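Local coordinates for phosphodiesterase (Pseudomonas aeruginosa, PDB 4G75), which acts as a colicin M-like bacteriocin, a magnesium-binding phosphodiesterase that probably kills competing bacteria by cleaving the lipid-linked peptidoglycan precursor, at residues F85-I89 with F148-T153; A95-F100 with T136-Y142; S185-T191 with G220-T226. All coordinates share one frame; numbering follows the deposited sequence.

Contact 1. Residues F85-I89 with F148-T153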
loop_
_atom_site.group_PDB
_atom_site.type_symbol
_atom_site.label_atom_id
_atom_site.label_comp_id
_atom_site.label_asym_id
_atom_site.label_seq_id
_atom_site.Cartn_x
_atom_site.Cartn_y
_atom_site.Cartn_z
ATOM N N PHE A 85 12.157 5.242 13.051
ATOM C CA PHE A 85 10.983 5.617 12.269
ATOM C C PHE A 85 11.458 6.103 10.905
ATOM O O PHE A 85 10.935 5.704 9.859
ATOM C CB PHE A 85 10.196 6.719 12.985
ATOM C CG PHE A 85 8.888 7.072 12.320
ATOM C CD1 PHE A 85 7.691 6.544 12.790
ATOM C CD2 PHE A 85 8.855 7.933 11.235
ATOM C CE1 PHE A 85 6.479 6.873 12.185
ATOM C CE2 PHE A 85 7.651 8.261 10.627
ATOM C CZ PHE A 85 6.467 7.735 11.100
ATOM N N ILE A 86 12.465 6.967 10.918
ATOM C CA ILE A 86 12.994 7.523 9.676
ATOM C C ILE A 86 13.533 6.448 8.736
ATOM O O ILE A 86 13.210 6.442 7.547
ATOM C CB ILE A 86 14.070 8.579 9.946
ATOM C CG1 ILE A 86 13.410 9.813 10.572
ATOM C CG2 ILE A 86 14.788 8.928 8.658
ATOM C CD1 ILE A 86 14.377 10.787 11.227
ATOM N N TRP A 87 14.346 5.537 9.267
ATOM C CA TRP A 87 14.893 4.456 8.447
ATOM C C TRP A 87 13.837 3.471 7.930
ATOM O O TRP A 87 13.975 2.965 6.829
ATOM C CB TRP A 87 16.029 3.711 9.170
ATOM C CG TRP A 87 17.361 4.403 9.068
ATOM C CD1 TRP A 87 18.138 4.836 10.101
ATOM C CD2 TRP A 87 18.066 4.739 7.865
ATOM N NE1 TRP A 87 19.288 5.419 9.617
ATOM C CE2 TRP A 87 19.266 5.372 8.248
ATOM C CE3 TRP A 87 17.800 4.566 6.504
ATOM C CZ2 TRP A 87 20.199 5.829 7.320
ATOM C CZ3 TRP A 87 18.732 5.020 5.580
ATOM C CH2 TRP A 87 19.914 5.649 5.995
ATOM N N ASP A 88 12.799 3.201 8.716
ATOM C CA ASP A 88 11.710 2.343 8.253
ATOM C C ASP A 88 10.966 3.032 7.103
ATOM O O ASP A 88 10.555 2.388 6.136
ATOM C CB ASP A 88 10.728 2.016 9.386
ATOM C CG ASP A 88 11.164 0.826 10.237
ATOM O OD1 ASP A 88 12.332 0.366 10.126
ATOM O OD2 ASP A 88 10.323 0.355 11.036
ATOM N N ILE A 89 10.793 4.348 7.210
ATOM C CA ILE A 89 10.149 5.105 6.138
ATOM C C ILE A 89 10.993 5.023 4.860
ATOM O O ILE A 89 10.465 4.984 3.752
ATOM C CB ILE A 89 9.876 6.567 6.562
ATOM C CG1 ILE A 89 8.785 6.607 7.636
ATOM C CG2 ILE A 89 9.460 7.432 5.363
ATOM C CD1 ILE A 89 7.483 5.966 7.219
ATOM N N PHE A 148 2.342 5.421 2.301
ATOM C CA PHE A 148 2.492 6.401 3.372
ATOM C C PHE A 148 3.888 7.022 3.329
ATOM O O PHE A 148 4.056 8.231 3.481
ATOM C CB PHE A 148 2.239 5.733 4.725
ATOM C CG PHE A 148 2.393 6.653 5.888
ATOM C CD1 PHE A 148 1.566 7.750 6.024
ATOM C CD2 PHE A 148 3.366 6.424 6.851
ATOM C CE1 PHE A 148 1.710 8.616 7.099
ATOM C CE2 PHE A 148 3.512 7.277 7.936
ATOM C CZ PHE A 148 2.684 8.378 8.054
ATOM N N ALA A 149 4.895 6.187 3.120
ATOM C CA ALA A 149 6.255 6.688 3.039
ATOM C C ALA A 149 6.388 7.690 1.893
ATOM O O ALA A 149 7.057 8.713 2.030
ATOM C CB ALA A 149 7.234 5.537 2.886
ATOM N N HIS A 150 5.733 7.409 0.770
ATOM C CA HIS A 150 5.805 8.318 -0.368
ATOM C C HIS A 150 5.091 9.646 -0.098
ATOM O O HIS A 150 5.456 10.695 -0.642
ATOM C CB HIS A 150 5.256 7.668 -1.639
ATOM C CG HIS A 150 5.561 8.453 -2.876
ATOM N ND1 HIS A 150 6.752 8.328 -3.557
ATOM C CD2 HIS A 150 4.853 9.408 -3.522
ATOM C CE1 HIS A 150 6.752 9.152 -4.591
ATOM N NE2 HIS A 150 5.612 9.822 -4.588
ATOM N N TYR A 151 4.062 9.595 0.735
ATOM C CA TYR A 151 3.372 10.797 1.189
ATOM C C TYR A 151 4.352 11.690 1.965
ATOM O O TYR A 151 4.405 12.912 1.769
ATOM C CB TYR A 151 2.194 10.365 2.065
ATOM C CG TYR A 151 1.388 11.466 2.703
ATOM C CD1 TYR A 151 0.770 12.450 1.929
ATOM C CD2 TYR A 151 1.192 11.494 4.077
ATOM C CE1 TYR A 151 0.013 13.450 2.523
ATOM C CE2 TYR A 151 0.433 12.487 4.677
ATOM C CZ TYR A 151 -0.150 13.458 3.898
ATOM O OH TYR A 151 -0.907 14.441 4.496
ATOM N N LEU A 152 5.156 11.064 2.820
ATOM C CA LEU A 152 6.095 11.800 3.665
ATOM C C LEU A 152 7.311 12.349 2.924
ATOM O O LEU A 152 7.820 13.416 3.271
ATOM C CB LEU A 152 6.587 10.920 4.824
ATOM C CG LEU A 152 5.525 10.323 5.749
ATOM C CD1 LEU A 152 6.185 9.716 6.987
ATOM C CD2 LEU A 152 4.493 11.355 6.149
ATOM N N THR A 153 7.776 11.629 1.905
ATOM C CA THR A 153 9.081 11.919 1.320
ATOM C C THR A 153 9.143 11.961 -0.208
ATOM O O THR A 153 10.182 12.307 -0.774
ATOM C CB THR A 153 10.139 10.891 1.801
ATOM O OG1 THR A 153 9.741 9.575 1.391
ATOM C CG2 THR A 153 10.278 10.929 3.319
HETATM O O HOH W 1 10.680 6.914 1.512
#
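Phe148 meets both Phe85 and Ile89 through the CD2 and CE2 atoms of its ring. CZ of Phe85 lies at the ring's edge, close to its plane and 4.4 Å from CE2 of Phe148, while CD1 of Ile89 comes in at a slant to 4.2 Å from CD2 of Phe148. With CG anti to the backbone N (chi1 179°), the Phe148 ring runs alongside the next turn of its own helix, where CG of Leu152 backs one face.

At Ala149 the backbones come nearest, CA to CA 5.2 Å from Ile89. The small methyl permits this: CB of Ala149 sits 3.4 Å from the carbonyl O of Ile89 and also touches its CG2. One turn on, the CD1 branch of Leu152 fills the angle between Ile89 and Phe85, 4.0 Å from CD1 of Ile89 and at the edge of the Phe85 ring. Thr153 follows, its CG2 touching CG2 of Ile89. Its OG1 donates to Ala149 O at 2.9 Å, from above the carbonyl plane, and accepts from a water that also donates to Ile89 O, bridging the two helices.

Ile89 is thus a knob in a hole formed by Phe148, Ala149, Leu152 and Thr153. The two helical segments cross steeply at -109°, and the patch buried between them is compact, 224 Å² over both sides. Helix 55-65 covers Phe85 through Leu58, Leu61 and Trp62; Phe245 meets the ring of Phe148, and Tyr275 of strand 275-278 packs edge-to-face with His150, linking this helical layer to the sheet.

Contact 2. Residues A95-F100 with T136-Y142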
loop_
_atom_site.group_PDB
_atom_site.type_symbol
_atom_site.label_atom_id
_atom_site.label_comp_id
_atom_site.label_asym_id
_atom_site.label_seq_id
_atom_site.Cartn_x
_atom_site.Cartn_y
_atom_site.Cartn_z
ATOM N N ALA A 95 11.341 -2.165 -0.021
ATOM C CA ALA A 95 10.875 -3.540 0.120
ATOM C C ALA A 95 9.690 -3.802 -0.813
ATOM O O ALA A 95 9.616 -4.832 -1.485
ATOM C CB ALA A 95 10.475 -3.823 1.569
ATOM N N ASP A 96 8.757 -2.862 -0.852
ATOM C CA ASP A 96 7.610 -3.025 -1.727
ATOM C C ASP A 96 8.056 -3.113 -3.181
ATOM O O ASP A 96 7.570 -3.962 -3.949
ATOM C CB ASP A 96 6.610 -1.883 -1.562
ATOM C CG ASP A 96 5.303 -2.171 -2.273
ATOM O OD1 ASP A 96 4.530 -3.002 -1.749
ATOM O OD2 ASP A 96 5.067 -1.591 -3.354
ATOM N N TYR A 97 8.976 -2.233 -3.555
ATOM C CA TYR A 97 9.448 -2.179 -4.931
ATOM C C TYR A 97 10.254 -3.422 -5.293
ATOM O O TYR A 97 10.249 -3.860 -6.445
ATOM C CB TYR A 97 10.272 -0.918 -5.189
ATOM C CG TYR A 97 10.513 -0.696 -6.661
ATOM C CD1 TYR A 97 9.461 -0.383 -7.508
ATOM C CD2 TYR A 97 11.787 -0.829 -7.210
ATOM C CE1 TYR A 97 9.663 -0.194 -8.867
ATOM C CE2 TYR A 97 12.001 -0.639 -8.572
ATOM C CZ TYR A 97 10.931 -0.320 -9.392
ATOM O OH TYR A 97 11.123 -0.138 -10.744
ATOM N N ASN A 98 10.938 -4.003 -4.312
ATOM C CA ASN A 98 11.649 -5.256 -4.560
ATOM C C ASN A 98 10.677 -6.367 -4.940
ATOM O O ASN A 98 10.958 -7.194 -5.815
ATOM C CB ASN A 98 12.482 -5.669 -3.342
ATOM C CG ASN A 98 13.705 -4.784 -3.162
ATOM O OD1 ASN A 98 14.105 -4.075 -4.086
ATOM N ND2 ASN A 98 14.304 -4.825 -1.981
ATOM N N GLN A 99 9.523 -6.386 -4.287
ATOM C CA GLN A 99 8.502 -7.358 -4.647
ATOM C C GLN A 99 7.986 -7.141 -6.060
ATOM O O GLN A 99 7.835 -8.099 -6.816
ATOM C CB GLN A 99 7.338 -7.335 -3.660
ATOM C CG GLN A 99 7.673 -7.971 -2.327
ATOM C CD GLN A 99 6.481 -8.631 -1.690
ATOM O OE1 GLN A 99 5.600 -7.964 -1.134
ATOM N NE2 GLN A 99 6.436 -9.957 -1.772
ATOM N N PHE A 100 7.713 -5.888 -6.419
ATOM C CA PHE A 100 7.140 -5.602 -7.735
ATOM C C PHE A 100 8.138 -5.808 -8.869
ATOM O O PHE A 100 7.842 -6.468 -9.868
ATOM C CB PHE A 100 6.593 -4.167 -7.824
ATOM C CG PHE A 100 6.214 -3.762 -9.226
ATOM C CD1 PHE A 100 5.031 -4.208 -9.788
ATOM C CD2 PHE A 100 7.061 -2.973 -9.997
ATOM C CE1 PHE A 100 4.682 -3.854 -11.080
ATOM C CE2 PHE A 100 6.718 -2.622 -11.295
ATOM C CZ PHE A 100 5.525 -3.061 -11.835
ATOM N N THR A 136 6.095 2.348 -8.904
ATOM C CA THR A 136 4.963 1.443 -9.057
ATOM C C THR A 136 4.848 0.571 -7.813
ATOM O O THR A 136 5.859 0.059 -7.317
ATOM C CB THR A 136 5.160 0.531 -10.272
ATOM O OG1 THR A 136 5.449 1.335 -11.420
ATOM C CG2 THR A 136 3.907 -0.301 -10.541
ATOM N N PHE A 137 3.627 0.414 -7.310
ATOM C CA PHE A 137 3.387 -0.406 -6.117
ATOM C C PHE A 137 3.232 -1.881 -6.464
ATOM O O PHE A 137 2.740 -2.235 -7.541
ATOM C CB PHE A 137 2.110 0.042 -5.398
ATOM C CG PHE A 137 2.189 1.418 -4.792
ATOM C CD1 PHE A 137 3.042 1.679 -3.736
ATOM C CD2 PHE A 137 1.359 2.439 -5.246
ATOM C CE1 PHE A 137 3.097 2.946 -3.166
ATOM C CE2 PHE A 137 1.408 3.694 -4.678
ATOM C CZ PHE A 137 2.274 3.946 -3.638
ATOM N N ASN A 138 3.617 -2.743 -5.527
ATOM C CA ASN A 138 3.388 -4.179 -5.666
ATOM C C ASN A 138 1.936 -4.622 -5.485
ATOM O O ASN A 138 1.479 -5.572 -6.139
ATOM C CB ASN A 138 4.257 -4.951 -4.673
ATOM C CG ASN A 138 4.136 -6.452 -4.847
ATOM O OD1 ASN A 138 4.479 -6.992 -5.899
ATOM N ND2 ASN A 138 3.637 -7.132 -3.823
ATOM N N GLY A 139 1.223 -3.953 -4.582
ATOM C CA GLY A 139 -0.131 -4.348 -4.222
ATOM C C GLY A 139 -0.160 -5.443 -3.165
ATOM O O GLY A 139 -1.122 -6.209 -3.075
ATOM N N GLY A 140 0.904 -5.518 -2.367
ATOM C CA GLY A 140 1.006 -6.508 -1.303
ATOM C C GLY A 140 1.169 -5.936 0.095
ATOM O O GLY A 140 0.763 -4.803 0.364
ATOM N N VAL A 141 1.780 -6.719 0.988
ATOM C CA VAL A 141 1.820 -6.363 2.414
ATOM C C VAL A 141 2.571 -5.067 2.704
ATOM O O VAL A 141 2.342 -4.442 3.733
ATOM C CB VAL A 141 2.417 -7.499 3.302
ATOM C CG1 VAL A 141 1.590 -8.764 3.179
ATOM C CG2 VAL A 141 3.883 -7.760 2.959
ATOM N N TYR A 142 3.468 -4.664 1.805
ATOM C CA TYR A 142 4.259 -3.455 2.035
ATOM C C TYR A 142 3.643 -2.219 1.391
ATOM O O TYR A 142 4.133 -1.106 1.583
ATOM C CB TYR A 142 5.691 -3.603 1.495
ATOM C CG TYR A 142 6.518 -4.732 2.090
ATOM C CD1 TYR A 142 6.701 -4.838 3.461
ATOM C CD2 TYR A 142 7.141 -5.663 1.273
ATOM C CE1 TYR A 142 7.459 -5.853 4.004
ATOM C CE2 TYR A 142 7.913 -6.681 1.807
ATOM C CZ TYR A 142 8.066 -6.765 3.173
ATOM O OH TYR A 142 8.829 -7.770 3.724
HETATM O O HOH W 2 4.146 -5.512 -1.003
HETATM O O HOH W 3 6.899 -0.031 -4.749
HETATM O O HOH W 4 3.120 -8.865 -0.375
#
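The Tyr142 ring is sandwiched: CB of Ala95 lies over one face, 3.9 Å from the centroid in a CH-pi contact, and CG2 of Val141 covers the opposite face over its centre. Phe100 offers a face of its own to Thr136, whose CG2 stands 3.7 Å from the ring centroid, displaced toward the rim. Two other rings are met at their edges, in plane: Tyr97 by the carbonyl O of Thr136, and Phe137 by OD2 of Asp96.

That carboxylate ties the loop to the helix. Asn138 N donates to Asp96 OD2 at 2.9 Å in a nearly straight bond (171°), on the syn side and 26° out of the carboxylate plane. CG of Asp96, anti to its own backbone N (chi1 -169°), carries the group across to the loop. A water donates to the same OD2 and to Thr136 O. The other oxygen, OD1, accepts from Thr143 OG1 and from a second water at 2.6 Å, which also donates to Gln99 OE1 and accepts from Tyr142 N and Asn138 ND2. Four bonds therefore hold this water. A third water links Gln99 OE1 to Val141 N, while Gln99 NE2 is fixed by Asp104 O and Asp4 OD2, and Tyr142 OH by Arg106 O. By contrast, the buried Phe137 O has no polar partner; CD1 of Phe100 lies 3.8 Å from it.

This is an irregular loop anchored on a helix by a buried aspartate, just where it leads into helix 143-153. OG1 of Thr143 there also accepts from Gly139 N. Phe137 packs on Ala146 and Ala147, its side chain about 6 Å from that of Val211, a residue of the magnesium site.

Contact 3. Residues S185-T191 with G220-T226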
loop_
_atom_site.group_PDB
_atom_site.type_symbol
_atom_site.label_atom_id
_atom_site.label_comp_id
_atom_site.label_asym_id
_atom_site.label_seq_id
_atom_site.Cartn_x
_atom_site.Cartn_y
_atom_site.Cartn_z
ATOM N N SER A 185 -31.032 0.813 -22.911
ATOM C CA SER A 185 -30.384 0.852 -24.216
ATOM C C SER A 185 -31.284 0.312 -25.326
ATOM O O SER A 185 -32.122 -0.555 -25.091
ATOM C CB SER A 185 -29.060 0.094 -24.183
ATOM O OG SER A 185 -28.115 0.772 -23.372
ATOM N N PRO A 186 -31.104 0.831 -26.547
ATOM C CA PRO A 186 -31.871 0.412 -27.724
ATOM C C PRO A 186 -31.538 -1.022 -28.107
ATOM O O PRO A 186 -30.558 -1.581 -27.614
ATOM C CB PRO A 186 -31.374 1.358 -28.825
ATOM C CG PRO A 186 -30.653 2.456 -28.125
ATOM C CD PRO A 186 -30.107 1.857 -26.878
HETATM N N MSE A 187 -32.353 -1.606 -28.976
HETATM C CA MSE A 187 -32.050 -2.899 -29.572
HETATM C C MSE A 187 -30.792 -2.730 -30.412
HETATM O O MSE A 187 -30.482 -1.621 -30.845
HETATM C CB MSE A 187 -33.221 -3.340 -30.451
HETATM C CG MSE A 187 -33.422 -4.840 -30.572
HETATM SE SE MSE A 187 -33.922 -5.704 -28.892
HETATM C CE MSE A 187 -34.777 -4.191 -28.005
ATOM N N GLY A 188 -30.053 -3.815 -30.625
ATOM C CA GLY A 188 -28.837 -3.743 -31.416
ATOM C C GLY A 188 -27.605 -3.360 -30.619
ATOM O O GLY A 188 -27.537 -3.590 -29.408
ATOM N N GLN A 189 -26.632 -2.771 -31.310
ATOM C CA GLN A 189 -25.333 -2.458 -30.726
ATOM C C GLN A 189 -25.259 -1.031 -30.193
ATOM O O GLN A 189 -25.599 -0.079 -30.896
ATOM C CB GLN A 189 -24.238 -2.693 -31.773
ATOM C CG GLN A 189 -22.859 -2.225 -31.381
ATOM C CD GLN A 189 -21.829 -2.515 -32.457
ATOM O OE1 GLN A 189 -20.900 -1.736 -32.668
ATOM N NE2 GLN A 189 -21.987 -3.645 -33.141
ATOM N N THR A 190 -24.814 -0.894 -28.945
ATOM C CA THR A 190 -24.712 0.398 -28.260
ATOM C C THR A 190 -23.327 0.579 -27.649
ATOM O O THR A 190 -22.752 -0.379 -27.139
ATOM C CB THR A 190 -25.733 0.492 -27.101
ATOM O OG1 THR A 190 -27.070 0.469 -27.621
ATOM C CG2 THR A 190 -25.524 1.768 -26.296
ATOM N N THR A 191 -22.809 1.800 -27.661
ATOM C CA THR A 191 -21.550 2.071 -26.991
ATOM C C THR A 191 -21.841 2.386 -25.533
ATOM O O THR A 191 -22.706 3.206 -25.221
ATOM C CB THR A 191 -20.804 3.250 -27.629
ATOM O OG1 THR A 191 -20.503 2.938 -28.995
ATOM C CG2 THR A 191 -19.510 3.524 -26.877
ATOM N N GLY A 220 -17.321 -0.235 -23.306
ATOM C CA GLY A 220 -17.421 -1.361 -24.207
ATOM C C GLY A 220 -18.613 -1.294 -25.125
ATOM O O GLY A 220 -19.203 -0.235 -25.340
ATOM N N ILE A 221 -18.966 -2.449 -25.669
ATOM C CA ILE A 221 -20.060 -2.525 -26.619
ATOM C C ILE A 221 -21.117 -3.473 -26.087
ATOM O O ILE A 221 -20.821 -4.613 -25.750
ATOM C CB ILE A 221 -19.571 -3.049 -27.973
ATOM C CG1 ILE A 221 -18.529 -2.095 -28.562
ATOM C CG2 ILE A 221 -20.741 -3.225 -28.925
ATOM C CD1 ILE A 221 -18.043 -2.496 -29.933
ATOM N N LEU A 222 -22.345 -2.982 -25.998
ATOM C CA LEU A 222 -23.475 -3.801 -25.599
ATOM C C LEU A 222 -24.268 -4.191 -26.839
ATOM O O LEU A 222 -24.499 -3.357 -27.714
ATOM C CB LEU A 222 -24.378 -3.005 -24.662
ATOM C CG LEU A 222 -25.726 -3.632 -24.301
ATOM C CD1 LEU A 222 -25.532 -4.848 -23.418
ATOM C CD2 LEU A 222 -26.611 -2.605 -23.610
ATOM N N VAL A 223 -24.676 -5.454 -26.920
ATOM C CA VAL A 223 -25.630 -5.871 -27.941
ATOM C C VAL A 223 -26.884 -6.419 -27.273
ATOM O O VAL A 223 -26.803 -7.325 -26.441
ATOM C CB VAL A 223 -25.042 -6.943 -28.879
ATOM C CG1 VAL A 223 -26.114 -7.439 -29.858
ATOM C CG2 VAL A 223 -23.849 -6.374 -29.635
ATOM N N LYS A 224 -28.035 -5.847 -27.613
ATOM C CA LYS A 224 -29.319 -6.405 -27.203
ATOM C C LYS A 224 -30.024 -6.998 -28.410
ATOM O O LYS A 224 -30.315 -6.295 -29.375
ATOM C CB LYS A 224 -30.196 -5.340 -26.538
ATOM C CG LYS A 224 -29.614 -4.809 -25.232
ATOM C CD LYS A 224 -30.404 -3.612 -24.730
ATOM C CE LYS A 224 -31.796 -4.021 -24.292
ATOM N NZ LYS A 224 -32.522 -2.869 -23.677
ATOM N N SER A 225 -30.292 -8.300 -28.359
ATOM C CA SER A 225 -30.910 -8.994 -29.483
ATOM C C SER A 225 -32.419 -9.097 -29.334
ATOM O O SER A 225 -32.950 -9.049 -28.226
ATOM C CB SER A 225 -30.317 -10.392 -29.633
ATOM O OG SER A 225 -28.936 -10.308 -29.917
ATOM N N THR A 226 -33.104 -9.245 -30.460
ATOM C CA THR A 226 -34.566 -9.318 -30.453
ATOM C C THR A 226 -35.077 -10.592 -29.782
ATOM O O THR A 226 -36.249 -10.683 -29.424
ATOM C CB THR A 226 -35.154 -9.178 -31.870
ATOM O OG1 THR A 226 -34.613 -10.198 -32.719
ATOM C CG2 THR A 226 -34.811 -7.810 -32.450
#
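Gly188-Thr191 and Gly220-Lys224 run antiparallel as neighbouring strands of the mixed sheet, their segment axes 4.6 Å apart. Gly188 with Lys224 and Thr190 with Leu222 are the hydrogen-bonded pairs, each closed by two N-H to O bonds; Gln189 with Val223 and Thr191 with Ile221 are the non-hydrogen-bonded ones. Between the bonds, CA-H groups approach carbonyls as well, Val223 CA lying 3.3 Å from Gly188 O.

On the face bearing Gln189 and Ile221, the two side chains cross diagonally, Ile221 being two residues along its strand from Val223, the direct partner of Gln189. The extended Gln189 chain lays its CG 3.4 Å from CG2 of Ile221, and its amide O comes near CD1 of the same isoleucine. The pair is exposed.

The other face is covered by the turn that leads from helix 176-184 into strand 188-199. CD2 of Leu222 touches CB of Ser185 at 3.7 Å, next to Ser185 OG, which is bonded to Val181 O; Trp230 of strand 229-243 touches Leu222 too. Past the end of the ladder, CG of Met187, a selenomethionine, packs 3.8 Å from CG2 of Thr226, and the bend at chi2 brings SE to 3.5 Å from Ser225 O.

The Lys224 chain runs alongside the turn, with CD close to Pro186 O, and the kink at chi3 (68°) turns its end toward the helix. There NZ donates to Ser185 O at 2.7 Å, tilted 23° from the carbonyl plane, and gives a second bond to Leu182 O, so the ammonium group grips two carbonyls at the C-terminal end of helix 176-184.

How the contacts relate
Contacts 1 and 2 share helix 81-102, and the chain loop closed by contact 1 encloses contact 2. Their centres are 15 Å apart and their nearest atoms about 5 Å, without touching. The loop 136-142 runs directly into helix 143-153, so both contacts bind the same connected stretch to one long helix. Contact 2 is the nearer to the metal site: the Phe137 side chain lies about 6 Å from that of Val211 and about 12 Å from the magnesium ion, whereas Phe148 of contact 1 is about 12 Å from Val211. Contact 3 lies away from that site, with its centre 50 Å from that of contact 1 and 41 Å from that of contact 2.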